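Local coordinates for tetratricopeptide TPR_2 repeat protein (Thermobaculum terrenum, PDB 5DJS) that is of unknown function but joins tetratricopeptide repeats to a GT-B-type glycosyltransferase family 41 region, and holds uridine-5'-diphosphate in this model, at residues A[27-32]-A[51-56]; A[239-244]-A[254-259]; A[303-308]-A[505-510]; A[355-360]-A[475-480]. The protein carries 1 engineered substitution. All blocks are in the same frame, centred on the assembly; numbering follows the deposited sequence.

Interaction 1 of 4, residues A[27-32]-A[51-56]; sequences ASERAC and LLHGEC
Glu29 and His53 meet because their first torsions send them across the gap between two helices. In Glu29, CG lies anti to the backbone N (chi1 171°) and the chain beyond it stays extended. In His53, CG lies anti to the carbonyl carbon, and the end of the ring comes nearer to helix 25-38 than its CB direction suggests. NE2 of His53 then gives a weak, bent hydrogen bond to OE2 of Glu29, at 2.9 Å with an N-H...O angle of 125°. The carboxylate oxygen sits at the ring edge, near the ring plane. The two side chains cross at about a right angle. ND1 of His53 is hydrogen-bonded to OD1 of Asn58, which together with the weak NE2 bond probably limits rotation of the ring. The helices run roughly antiparallel, consistent with the helical hairpins of tetratricopeptide repeats, with segment axes 10.8 Å apart at closest approach and directions 143° apart. Leu52 fills the buried side of the interface. Its CD1 lies 3.6 Å from OG of Ser28 and 3.8 Å from the backbone N of Glu29, so the methyl rests against the backbone at Ser28 and Glu29. OG of Ser28 makes its hydrogen bond elsewhere, to the carbonyl oxygen of Ala16 on helix 5-21. Cys32 and Ser28 also touch Leu48, one turn before Leu52 on helix 43-56.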
loop_
_atom_site.group_PDB
_atom_site.type_symbol
_atom_site.label_atom_id
_atom_site.label_comp_id
_atom_site.label_asym_id
_atom_site.label_seq_id
_atom_site.Cartn_x
_atom_site.Cartn_y
_atom_site.Cartn_z
ATOM N N ALA A 27 4.436 0.186 25.486
ATOM C CA ALA A 27 4.403 -0.775 26.592
ATOM C C ALA A 27 5.060 -2.111 26.247
ATOM O O ALA A 27 5.687 -2.723 27.113
ATOM C CB ALA A 27 2.972 -1.003 27.059
ATOM N N SER A 28 4.889 -2.575 25.007
ATOM C CA SER A 28 5.532 -3.816 24.545
ATOM C C SER A 28 7.054 -3.655 24.462
ATOM O O SER A 28 7.797 -4.543 24.876
ATOM C CB SER A 28 4.979 -4.251 23.185
ATOM O OG SER A 28 5.465 -5.534 22.821
ATOM N N GLU A 29 7.497 -2.518 23.924
ATOM C CA GLU A 29 8.918 -2.172 23.862
ATOM C C GLU A 29 9.571 -2.204 25.245
ATOM O O GLU A 29 10.591 -2.859 25.429
ATOM C CB GLU A 29 9.119 -0.785 23.221
ATOM C CG GLU A 29 10.546 -0.239 23.312
ATOM C CD GLU A 29 10.715 1.149 22.719
ATOM O OE1 GLU A 29 9.895 2.041 23.018
ATOM O OE2 GLU A 29 11.692 1.357 21.970
ATOM N N ARG A 30 8.995 -1.492 26.212
ATOM C CA ARG A 30 9.644 -1.351 27.525
ATOM C C ARG A 30 9.709 -2.699 28.267
ATOM O O ARG A 30 10.659 -2.957 29.017
ATOM C CB ARG A 30 9.021 -0.206 28.369
ATOM C CG ARG A 30 7.943 -0.561 29.398
ATOM C CD ARG A 30 7.614 0.631 30.303
ATOM N NE ARG A 30 7.083 1.770 29.548
ATOM C CZ ARG A 30 5.802 1.960 29.212
ATOM N NH1 ARG A 30 4.844 1.100 29.566
ATOM N NH2 ARG A 30 5.470 3.041 28.509
ATOM N N ALA A 31 8.715 -3.554 28.029
ATOM C CA ALA A 31 8.715 -4.926 28.544
ATOM C C ALA A 31 9.802 -5.789 27.893
ATOM O O ALA A 31 10.450 -6.587 28.570
ATOM C CB ALA A 31 7.348 -5.565 28.342
ATOM N N CYS A 32 9.990 -5.636 26.581
ATOM C CA CYS A 32 11.091 -6.305 25.861
ATOM C C CYS A 32 12.476 -5.894 26.371
ATOM O O CYS A 32 13.372 -6.726 26.444
ATOM C CB CYS A 32 11.033 -6.036 24.358
ATOM S SG CYS A 32 9.812 -6.979 23.439
ATOM N N LEU A 51 10.422 -6.314 15.354
ATOM C CA LEU A 51 9.128 -6.002 14.694
ATOM C C LEU A 51 8.699 -4.574 14.949
ATOM O O LEU A 51 8.374 -3.846 14.017
ATOM C CB LEU A 51 7.965 -6.846 15.223
ATOM C CG LEU A 51 7.980 -8.351 15.293
ATOM C CD1 LEU A 51 6.577 -8.853 15.622
ATOM C CD2 LEU A 51 8.436 -8.896 13.974
ATOM N N LEU A 52 8.677 -4.214 16.231
ATOM C CA LEU A 52 8.063 -2.981 16.689
ATOM C C LEU A 52 8.749 -1.777 16.084
ATOM O O LEU A 52 8.088 -0.884 15.570
ATOM C CB LEU A 52 8.101 -2.898 18.220
ATOM C CG LEU A 52 7.261 -3.931 18.984
ATOM C CD1 LEU A 52 7.668 -3.953 20.453
ATOM C CD2 LEU A 52 5.768 -3.657 18.838
ATOM N N HIS A 53 10.076 -1.772 16.138
ATOM C CA HIS A 53 10.873 -0.730 15.491
ATOM C C HIS A 53 10.766 -0.762 13.962
ATOM O O HIS A 53 10.839 0.284 13.319
ATOM C CB HIS A 53 12.324 -0.788 15.975
ATOM C CG HIS A 53 12.503 -0.211 17.344
ATOM N ND1 HIS A 53 12.664 1.141 17.556
ATOM C CD2 HIS A 53 12.499 -0.785 18.570
ATOM C CE1 HIS A 53 12.769 1.373 18.852
ATOM N NE2 HIS A 53 12.671 0.222 19.489
ATOM N N GLY A 54 10.578 -1.952 13.397
ATOM C CA GLY A 54 10.260 -2.118 11.980
ATOM C C GLY A 54 8.946 -1.473 11.579
ATOM O O GLY A 54 8.874 -0.820 10.539
ATOM N N GLU A 55 7.912 -1.656 12.404
ATOM C CA GLU A 55 6.622 -0.967 12.219
ATOM C C GLU A 55 6.764 0.544 12.427
ATOM O O GLU A 55 6.185 1.316 11.671
ATOM C CB GLU A 55 5.534 -1.532 13.146
ATOM C CG GLU A 55 4.971 -2.884 12.705
ATOM C CD GLU A 55 3.884 -3.434 13.634
ATOM O OE1 GLU A 55 3.909 -3.167 14.863
ATOM O OE2 GLU A 55 2.996 -4.157 13.129
ATOM N N CYS A 56 7.542 0.957 13.431
ATOM C CA CYS A 56 7.830 2.387 13.674
ATOM C C CYS A 56 8.725 3.051 12.611
ATOM O O CYS A 56 8.821 4.270 12.588
ATOM C CB CYS A 56 8.458 2.602 15.063
ATOM S SG CYS A 56 7.379 2.209 16.461
#

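Interaction 2 of 4, residues A[239-244]-A[254-259]; sequences DILVDL and FAFARR
The ring of Phe256 points its CZ end at the strand and is held between two side chains that lie over its opposite faces. On one face is CD2 of Leu241, 3.7 Å from the ring centroid and 18° off the ring normal, a CH-pi contact. On the other is CB of Asp243, 4.2 Å from the centroid and 27° off the normal, a second and longer CH-pi contact. Leu241 and Asp243 are two residues apart on the strand, so both point toward the helix. Val242 between them points away, and its carbonyl carbon comes to the ring edge near the ring plane. The backbone N of Asp243 is 3.4 Å from CZ of Phe256. The contact belongs to a beta-alpha-beta unit: strand 240-243 leads through helix 253-257 to strand 263-266 in the parallel sheet of the glycosyltransferase family 41 region. In Leu241, CG stands anti to the backbone N (chi1 -163°), which directs the CG branch toward the ring, with CD2 over its face. The carboxylate of Asp243 has other partners: OD2 bonds the hydroxyl of Thr266, and OD1 bonds the backbone N of Trp246. What Asp243 turns to the ring is its CB. The carbonyl oxygen of Phe256 accepts from NE2 of Gln264 on the next strand.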
loop_
_atom_site.group_PDB
_atom_site.type_symbol
_atom_site.label_atom_id
_atom_site.label_comp_id
_atom_site.label_asym_id
_atom_site.label_seq_id
_atom_site.Cartn_x
_atom_site.Cartn_y
_atom_site.Cartn_z
ATOM N N ASP A 239 -24.092 -8.753 0.676
ATOM C CA ASP A 239 -24.228 -9.133 -0.745
ATOM C C ASP A 239 -22.930 -8.959 -1.512
ATOM O O ASP A 239 -22.617 -9.754 -2.397
ATOM C CB ASP A 239 -25.312 -8.291 -1.410
ATOM C CG ASP A 239 -26.652 -8.454 -0.733
ATOM O OD1 ASP A 239 -27.259 -9.541 -0.862
ATOM O OD2 ASP A 239 -27.092 -7.507 -0.054
ATOM N N ILE A 240 -22.208 -7.887 -1.191
ATOM C CA ILE A 240 -20.941 -7.560 -1.829
ATOM C C ILE A 240 -19.922 -7.329 -0.725
ATOM O O ILE A 240 -20.077 -6.401 0.071
ATOM C CB ILE A 240 -21.081 -6.309 -2.718
ATOM C CG1 ILE A 240 -22.120 -6.574 -3.816
ATOM C CG2 ILE A 240 -19.734 -5.938 -3.333
ATOM C CD1 ILE A 240 -22.445 -5.399 -4.709
ATOM N N LEU A 241 -18.903 -8.183 -0.661
ATOM C CA LEU A 241 -17.840 -8.038 0.334
ATOM C C LEU A 241 -16.614 -7.550 -0.400
ATOM O O LEU A 241 -16.273 -8.094 -1.455
ATOM C CB LEU A 241 -17.563 -9.361 1.031
ATOM C CG LEU A 241 -16.791 -9.280 2.350
ATOM C CD1 LEU A 241 -17.620 -8.661 3.462
ATOM C CD2 LEU A 241 -16.332 -10.679 2.762
ATOM N N VAL A 242 -15.968 -6.519 0.146
ATOM C CA VAL A 242 -14.845 -5.857 -0.520
ATOM C C VAL A 242 -13.577 -5.965 0.317
ATOM O O VAL A 242 -13.543 -5.562 1.488
ATOM C CB VAL A 242 -15.132 -4.371 -0.825
ATOM C CG1 VAL A 242 -14.062 -3.794 -1.747
ATOM C CG2 VAL A 242 -16.498 -4.214 -1.485
ATOM N N ASP A 243 -12.547 -6.539 -0.305
ATOM C CA ASP A 243 -11.203 -6.609 0.264
ATOM C C ASP A 243 -10.487 -5.310 -0.048
ATOM O O ASP A 243 -10.103 -5.068 -1.190
ATOM C CB ASP A 243 -10.415 -7.767 -0.347
ATOM C CG ASP A 243 -8.931 -7.686 -0.041
ATOM O OD1 ASP A 243 -8.579 -7.415 1.140
ATOM O OD2 ASP A 243 -8.131 -7.882 -0.990
ATOM N N LEU A 244 -10.304 -4.499 0.977
ATOM C CA LEU A 244 -9.578 -3.248 0.855
ATOM C C LEU A 244 -8.080 -3.391 1.105
ATOM O O LEU A 244 -7.324 -2.539 0.650
ATOM C CB LEU A 244 -10.157 -2.205 1.820
ATOM C CG LEU A 244 -11.146 -1.141 1.321
ATOM C CD1 LEU A 244 -11.976 -1.542 0.116
ATOM C CD2 LEU A 244 -12.042 -0.763 2.488
ATOM N N PHE A 254 -8.734 -15.384 3.929
ATOM C CA PHE A 254 -9.197 -16.749 4.215
ATOM C C PHE A 254 -10.671 -16.764 4.638
ATOM O O PHE A 254 -11.345 -17.770 4.482
ATOM C CB PHE A 254 -8.313 -17.412 5.265
ATOM C CG PHE A 254 -6.864 -17.377 4.917
ATOM C CD1 PHE A 254 -6.417 -17.931 3.720
ATOM C CD2 PHE A 254 -5.944 -16.763 5.760
ATOM C CE1 PHE A 254 -5.075 -17.895 3.381
ATOM C CE2 PHE A 254 -4.600 -16.724 5.424
ATOM C CZ PHE A 254 -4.164 -17.291 4.235
ATOM N N ALA A 255 -11.165 -15.654 5.172
ATOM C CA ALA A 255 -12.598 -15.463 5.297
ATOM C C ALA A 255 -13.235 -15.352 3.896
ATOM O O ALA A 255 -14.219 -16.033 3.606
ATOM C CB ALA A 255 -12.905 -14.241 6.154
ATOM N N PHE A 256 -12.643 -14.531 3.022
ATOM C CA PHE A 256 -13.079 -14.443 1.605
ATOM C C PHE A 256 -13.004 -15.789 0.900
ATOM O O PHE A 256 -13.814 -16.084 0.037
ATOM C CB PHE A 256 -12.234 -13.440 0.799
ATOM C CG PHE A 256 -12.640 -12.006 0.989
ATOM C CD1 PHE A 256 -12.261 -11.304 2.135
ATOM C CD2 PHE A 256 -13.400 -11.357 0.030
ATOM C CE1 PHE A 256 -12.630 -9.990 2.322
ATOM C CE2 PHE A 256 -13.776 -10.036 0.211
ATOM C CZ PHE A 256 -13.386 -9.354 1.357
ATOM N N ALA A 257 -12.012 -16.590 1.258
ATOM C CA ALA A 257 -11.792 -17.883 0.632
ATOM C C ALA A 257 -13.009 -18.797 0.724
ATOM O O ALA A 257 -13.237 -19.591 -0.176
ATOM C CB ALA A 257 -10.570 -18.560 1.241
ATOM N N ARG A 258 -13.790 -18.660 1.799
ATOM C CA ARG A 258 -14.983 -19.490 2.032
ATOM C C ARG A 258 -16.260 -19.048 1.292
ATOM O O ARG A 258 -17.274 -19.737 1.380
ATOM C CB ARG A 258 -15.251 -19.589 3.539
ATOM C CG ARG A 258 -14.535 -20.754 4.191
ATOM C CD ARG A 258 -14.374 -20.550 5.689
ATOM N NE ARG A 258 -13.011 -20.113 5.980
ATOM C CZ ARG A 258 -12.181 -20.660 6.870
ATOM N NH1 ARG A 258 -12.553 -21.683 7.646
ATOM N NH2 ARG A 258 -10.954 -20.152 7.003
ATOM N N ARG A 259 -16.197 -17.941 0.546
ATOM C CA ARG A 259 -17.362 -17.324 -0.115
ATOM C C ARG A 259 -18.538 -17.008 0.821
ATOM O O ARG A 259 -19.650 -17.458 0.571
ATOM C CB ARG A 259 -17.856 -18.171 -1.306
ATOM C CG ARG A 259 -16.907 -18.180 -2.478
ATOM C CD ARG A 259 -17.627 -18.402 -3.788
ATOM N NE ARG A 259 -16.909 -17.744 -4.881
ATOM C CZ ARG A 259 -16.261 -18.349 -5.879
ATOM N NH1 ARG A 259 -16.209 -19.678 -5.989
ATOM N NH2 ARG A 259 -15.659 -17.604 -6.804
#

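Interaction 3 of 4, residues A[303-308]-A[505-510]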
loop_
_atom_site.group_PDB
_atom_site.type_symbol
_atom_site.label_atom_id
_atom_site.label_comp_id
_atom_site.label_asym_id
_atom_site.label_seq_id
_atom_site.Cartn_x
_atom_site.Cartn_y
_atom_site.Cartn_z
ATOM N N ARG A 303 -12.944 -2.583 -15.445
ATOM C CA ARG A 303 -12.252 -1.377 -15.886
ATOM C C ARG A 303 -13.195 -0.171 -15.909
ATOM O O ARG A 303 -13.803 0.133 -16.941
ATOM C CB ARG A 303 -11.656 -1.590 -17.279
ATOM C CG ARG A 303 -10.687 -2.753 -17.412
ATOM C CD ARG A 303 -10.420 -3.052 -18.883
ATOM N NE ARG A 303 -9.115 -3.686 -19.100
ATOM C CZ ARG A 303 -8.845 -4.985 -18.949
ATOM N NH1 ARG A 303 -9.782 -5.853 -18.560
ATOM N NH2 ARG A 303 -7.619 -5.428 -19.194
ATOM N N LEU A 304 -13.303 0.530 -14.781
ATOM C CA LEU A 304 -14.087 1.769 -14.719
ATOM C C LEU A 304 -13.618 2.779 -15.789
ATOM O O LEU A 304 -12.423 2.864 -16.097
ATOM C CB LEU A 304 -13.961 2.440 -13.346
ATOM C CG LEU A 304 -14.440 1.715 -12.092
ATOM C CD1 LEU A 304 -14.077 2.538 -10.864
ATOM C CD2 LEU A 304 -15.928 1.438 -12.142
ATOM N N SER A 305 -14.562 3.564 -16.318
ATOM C CA SER A 305 -14.281 4.574 -17.362
ATOM C C SER A 305 -13.863 5.946 -16.792
ATOM O O SER A 305 -13.992 6.965 -17.454
ATOM C CB SER A 305 -15.518 4.719 -18.241
ATOM O OG SER A 305 -16.628 5.042 -17.421
ATOM N N ARG A 306 -13.399 5.953 -15.546
ATOM C CA ARG A 306 -12.720 7.076 -14.915
ATOM C C ARG A 306 -11.515 6.485 -14.139
ATOM O O ARG A 306 -11.282 5.277 -14.177
ATOM C CB ARG A 306 -13.672 7.768 -13.936
ATOM C CG ARG A 306 -14.115 6.865 -12.797
ATOM C CD ARG A 306 -14.917 7.550 -11.720
ATOM N NE ARG A 306 -14.430 8.861 -11.274
ATOM C CZ ARG A 306 -13.302 9.116 -10.620
ATOM N NH1 ARG A 306 -12.422 8.170 -10.339
ATOM N NH2 ARG A 306 -13.034 10.356 -10.251
ATOM N N PHE A 307 -10.798 7.327 -13.397
ATOM C CA PHE A 307 -9.713 6.876 -12.523
ATOM C C PHE A 307 -10.267 5.955 -11.432
ATOM O O PHE A 307 -11.368 6.183 -10.936
ATOM C CB PHE A 307 -8.999 8.091 -11.906
ATOM C CG PHE A 307 -7.765 7.751 -11.110
ATOM C CD1 PHE A 307 -6.713 7.042 -11.691
ATOM C CD2 PHE A 307 -7.640 8.163 -9.779
ATOM C CE1 PHE A 307 -5.576 6.741 -10.962
ATOM C CE2 PHE A 307 -6.499 7.865 -9.047
ATOM C CZ PHE A 307 -5.463 7.156 -9.642
ATOM N N TYR A 308 -9.510 4.917 -11.061
ATOM C CA TYR A 308 -10.018 3.891 -10.132
ATOM C C TYR A 308 -10.172 4.321 -8.664
ATOM O O TYR A 308 -10.547 3.493 -7.847
ATOM C CB TYR A 308 -9.179 2.608 -10.231
ATOM C CG TYR A 308 -7.891 2.567 -9.403
ATOM C CD1 TYR A 308 -6.843 3.474 -9.627
ATOM C CD2 TYR A 308 -7.708 1.590 -8.423
ATOM C CE1 TYR A 308 -5.673 3.419 -8.885
ATOM C CE2 TYR A 308 -6.537 1.526 -7.679
ATOM C CZ TYR A 308 -5.524 2.441 -7.910
ATOM O OH TYR A 308 -4.364 2.370 -7.171
ATOM N N THR A 505 -18.098 7.636 -6.663
ATOM C CA THR A 505 -18.812 6.569 -5.951
ATOM C C THR A 505 -20.066 6.138 -6.714
ATOM O O THR A 505 -20.506 5.010 -6.567
ATOM C CB THR A 505 -19.152 6.835 -4.458
ATOM O OG1 THR A 505 -20.551 7.063 -4.295
ATOM C CG2 THR A 505 -18.364 7.966 -3.853
ATOM N N ALA A 506 -20.629 7.024 -7.529
ATOM C CA ALA A 506 -21.713 6.644 -8.431
ATOM C C ALA A 506 -21.208 5.657 -9.486
ATOM O O ALA A 506 -21.885 4.680 -9.777
ATOM C CB ALA A 506 -22.337 7.879 -9.087
ATOM N N GLU A 507 -20.026 5.910 -10.051
ATOM C CA GLU A 507 -19.425 4.985 -11.037
ATOM C C GLU A 507 -19.085 3.592 -10.444
ATOM O O GLU A 507 -19.201 2.561 -11.134
ATOM C CB GLU A 507 -18.194 5.620 -11.693
ATOM C CG GLU A 507 -18.519 6.476 -12.903
ATOM C CD GLU A 507 -18.671 5.648 -14.169
ATOM O OE1 GLU A 507 -17.767 4.819 -14.471
ATOM O OE2 GLU A 507 -19.697 5.829 -14.868
ATOM N N LEU A 508 -18.678 3.581 -9.171
ATOM C CA LEU A 508 -18.387 2.351 -8.432
ATOM C C LEU A 508 -19.678 1.583 -8.123
ATOM O O LEU A 508 -19.790 0.383 -8.381
ATOM C CB LEU A 508 -17.637 2.695 -7.134
ATOM C CG LEU A 508 -17.235 1.574 -6.174
ATOM C CD1 LEU A 508 -16.126 0.741 -6.798
ATOM C CD2 LEU A 508 -16.809 2.149 -4.829
ATOM N N GLU A 509 -20.649 2.292 -7.562
ATOM C CA GLU A 509 -22.009 1.763 -7.368
ATOM C C GLU A 509 -22.612 1.186 -8.646
ATOM O O GLU A 509 -23.278 0.160 -8.605
ATOM C CB GLU A 509 -22.922 2.857 -6.828
ATOM C CG GLU A 509 -22.688 3.172 -5.358
ATOM C CD GLU A 509 -23.429 4.418 -4.898
ATOM O OE1 GLU A 509 -24.021 5.130 -5.741
ATOM O OE2 GLU A 509 -23.428 4.690 -3.679
ATOM N N ASP A 510 -22.371 1.846 -9.776
ATOM C CA ASP A 510 -22.764 1.311 -11.082
ATOM C C ASP A 510 -22.086 -0.047 -11.339
ATOM O O ASP A 510 -22.722 -0.958 -11.860
ATOM C CB ASP A 510 -22.422 2.295 -12.215
ATOM C CG ASP A 510 -23.440 2.272 -13.326
ATOM O OD1 ASP A 510 -24.534 2.839 -13.104
ATOM O OD2 ASP A 510 -23.150 1.698 -14.405
#
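Glu507 overlaps Arg306 along their aliphatic parts, CB of Glu507 lying 3.8 Å from CD of Arg306. The two chains slide past each other in opposite directions, so their charged ends do not meet. NE of Arg306 stays 6.1 Å from OE1 of Glu507. The Glu507 chain bends at chi2 (-83°), which swings its carboxylate back toward the residues just after strand 300-304. There OE1 of Glu507 takes a weak hydrogen bond from OG of Ser305, at 3.2 Å. Leu304 approaches the helix at the backbone instead. Its CD2 is 3.6 Å from the carbonyl oxygen of Glu507, and the same side chain also touches Phe504 and Ala511 on this helix. The helix is the long C-terminal one, 479-521. It packs here on the edge strand of the parallel sheet that also holds strand 240-243, with Leu304 and Leu508 both touching Val283 on the adjoining strand. The guanidinium of Arg306 has its own acidic partner on the same helix, outside 505-510: NH2 forms a salt bridge with Asp500. Leu304 is buried, while Ser305 is exposed. Arg306 thus pairs with Asp500, and Glu507 offers Arg306 its methylenes and Ser305 an oxygen. Any electrostatic pull between Arg306 and Glu507, whose charged atoms are not in contact, is probably modest.

Interaction 4 of 4, residues A[355-360]-A[475-480]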
loop_
_atom_site.group_PDB
_atom_site.type_symbol
_atom_site.label_atom_id
_atom_site.label_comp_id
_atom_site.label_asym_id
_atom_site.label_seq_id
_atom_site.Cartn_x
_atom_site.Cartn_y
_atom_site.Cartn_z
ATOM N N LEU A 355 22.694 14.764 -13.851
ATOM C CA LEU A 355 23.903 15.108 -14.606
ATOM C C LEU A 355 23.570 16.169 -15.646
ATOM O O LEU A 355 24.289 17.160 -15.778
ATOM C CB LEU A 355 24.513 13.889 -15.299
ATOM C CG LEU A 355 25.150 12.808 -14.430
ATOM C CD1 LEU A 355 25.739 11.718 -15.327
ATOM C CD2 LEU A 355 26.215 13.367 -13.502
ATOM N N ALA A 356 22.470 15.948 -16.368
ATOM C CA ALA A 356 22.017 16.849 -17.440
ATOM C C ALA A 356 21.461 18.192 -16.963
ATOM O O ALA A 356 21.351 19.118 -17.766
ATOM C CB ALA A 356 20.986 16.139 -18.313
ATOM N N LEU A 357 21.087 18.284 -15.685
ATOM C CA LEU A 357 20.667 19.547 -15.060
ATOM C C LEU A 357 21.536 19.760 -13.823
ATOM O O LEU A 357 21.064 19.602 -12.688
ATOM C CB LEU A 357 19.180 19.510 -14.691
ATOM C CG LEU A 357 18.206 19.371 -15.866
ATOM C CD1 LEU A 357 16.807 19.055 -15.361
ATOM C CD2 LEU A 357 18.192 20.618 -16.736
ATOM N N PRO A 358 22.817 20.139 -14.038
ATOM C CA PRO A 358 23.865 20.033 -13.004
ATOM C C PRO A 358 23.676 20.874 -11.728
ATOM O O PRO A 358 24.416 20.669 -10.757
ATOM C CB PRO A 358 25.136 20.449 -13.752
ATOM C CG PRO A 358 24.650 21.338 -14.843
ATOM C CD PRO A 358 23.331 20.773 -15.269
ATOM N N ARG A 359 22.719 21.807 -11.734
ATOM C CA ARG A 359 22.378 22.597 -10.550
ATOM C C ARG A 359 21.152 22.055 -9.791
ATOM O O ARG A 359 20.909 22.447 -8.640
ATOM C CB ARG A 359 22.155 24.064 -10.953
ATOM C CG ARG A 359 23.336 24.696 -11.691
ATOM C CD ARG A 359 23.290 26.220 -11.694
ATOM N NE ARG A 359 23.435 26.795 -10.342
ATOM C CZ ARG A 359 22.508 27.485 -9.658
ATOM N NH1 ARG A 359 21.295 27.743 -10.159
ATOM N NH2 ARG A 359 22.802 27.938 -8.438
ATOM N N ALA A 360 20.391 21.152 -10.421
ATOM C CA ALA A 360 19.155 20.618 -9.825
ATOM C C ALA A 360 19.426 19.778 -8.577
ATOM O O ALA A 360 20.451 19.106 -8.483
ATOM C CB ALA A 360 18.386 19.784 -10.842
ATOM N N LEU A 475 10.769 19.905 -18.419
ATOM C CA LEU A 475 10.130 20.654 -17.330
ATOM C C LEU A 475 11.115 21.445 -16.464
ATOM O O LEU A 475 10.772 22.511 -15.946
ATOM C CB LEU A 475 9.319 19.716 -16.428
ATOM C CG LEU A 475 8.073 19.027 -16.994
ATOM C CD1 LEU A 475 7.413 18.225 -15.882
ATOM C CD2 LEU A 475 7.079 20.009 -17.584
ATOM N N GLY A 476 12.322 20.918 -16.280
ATOM C CA GLY A 476 13.354 21.609 -15.508
ATOM C C GLY A 476 13.893 22.862 -16.181
ATOM O O GLY A 476 14.385 23.771 -15.506
ATOM N N ARG A 477 13.811 22.901 -17.509
ATOM C CA ARG A 477 14.273 24.039 -18.296
ATOM C C ARG A 477 13.175 25.102 -18.484
ATOM O O ARG A 477 13.327 26.231 -18.011
ATOM C CB ARG A 477 14.843 23.543 -19.629
ATOM C CG ARG A 477 16.172 22.826 -19.430
ATOM C CD ARG A 477 16.538 21.863 -20.551
ATOM N NE ARG A 477 17.759 21.122 -20.212
ATOM C CZ ARG A 477 18.258 20.093 -20.899
ATOM N NH1 ARG A 477 17.665 19.646 -22.007
ATOM N NH2 ARG A 477 19.371 19.498 -20.473
ATOM N N ASP A 478 12.065 24.735 -19.123
ATOM C CA ASP A 478 10.999 25.701 -19.469
ATOM C C ASP A 478 10.097 26.139 -18.281
ATOM O O ASP A 478 9.268 25.369 -17.794
ATOM C CB ASP A 478 10.139 25.133 -20.611
ATOM C CG ASP A 478 9.374 26.206 -21.375
ATOM O OD1 ASP A 478 9.107 27.297 -20.827
ATOM O OD2 ASP A 478 9.032 25.945 -22.544
ATOM N N LEU A 479 10.262 27.388 -17.841
ATOM C CA LEU A 479 9.382 28.003 -16.823
ATOM C C LEU A 479 7.915 28.117 -17.265
ATOM O O LEU A 479 7.009 28.062 -16.428
ATOM C CB LEU A 479 9.888 29.406 -16.424
ATOM C CG LEU A 479 10.938 29.546 -15.309
ATOM C CD1 LEU A 479 10.319 29.310 -13.932
ATOM C CD2 LEU A 479 12.137 28.628 -15.531
ATOM N N GLY A 480 7.696 28.297 -18.568
ATOM C CA GLY A 480 6.364 28.500 -19.123
ATOM C C GLY A 480 5.457 27.292 -18.994
ATOM O O GLY A 480 4.329 27.403 -18.493
#
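Gly476 and Arg477 meet Leu357 and Ala356 where helix 465-477 ends. Gly476 comes first. It is buried, and its CA lies 4.3 Å from CD1 of Leu357. Having no side chain, Gly476 lets CD1 of Leu357 come up against its backbone. Arg477 follows and reaches along the surface. Its CG is anti to the carbonyl carbon, and the chain runs extended from CG to NE, which carries the guanidinium over to the end of helix 344-356. There NH2 of Arg477 gives a weak hydrogen bond to the carbonyl oxygen of Ala356, at 3.4 Å with an N-H...O angle of 143°. The oxygen lies at the edge of the guanidinium, in its plane. On the way, NE of Arg477 passes 3.5 Å from CD2 of Leu357. The two branches of Leu357 thus divide the work: CD1 faces the glycine and CD2 the arginine. Leu357 also touches Leu473 on helix 465-477, and Phe333 on strand 332-335. Asp478 then breaks the helix and begins the next one. Its OD1 accepts from the backbone N of Gly480 at 2.8 Å, an N-cap bond. The capped helix is 479-521. On the other side of the contact, Leu357 to Ala360 form a type I beta turn that leads into strand 361-365. The whole is a junction of helix ends beside a parallel sheet, in the second Rossmann-like half of a GT-B fold.

Along the chain the first three contacts follow in series, while interaction 4 falls between the two segments of interaction 3. Interaction 1 lies in the tetratricopeptide repeat helices, its centre about 32 Å from that of interaction 2 and about 41 Å from that of interaction 3. Interactions 2 and 3 reach the same parallel sheet, strand 240-243 within it and strand 300-304 at its edge, with centres about 20 Å apart. Interaction 4 belongs beside the second sheet, about 49 Å from interaction 2 between centres. Helix 479-521 begins at interaction 4 and runs to the first sheet at interaction 3, about 38 Å away between centres, so the chain passes back from the second half to the first.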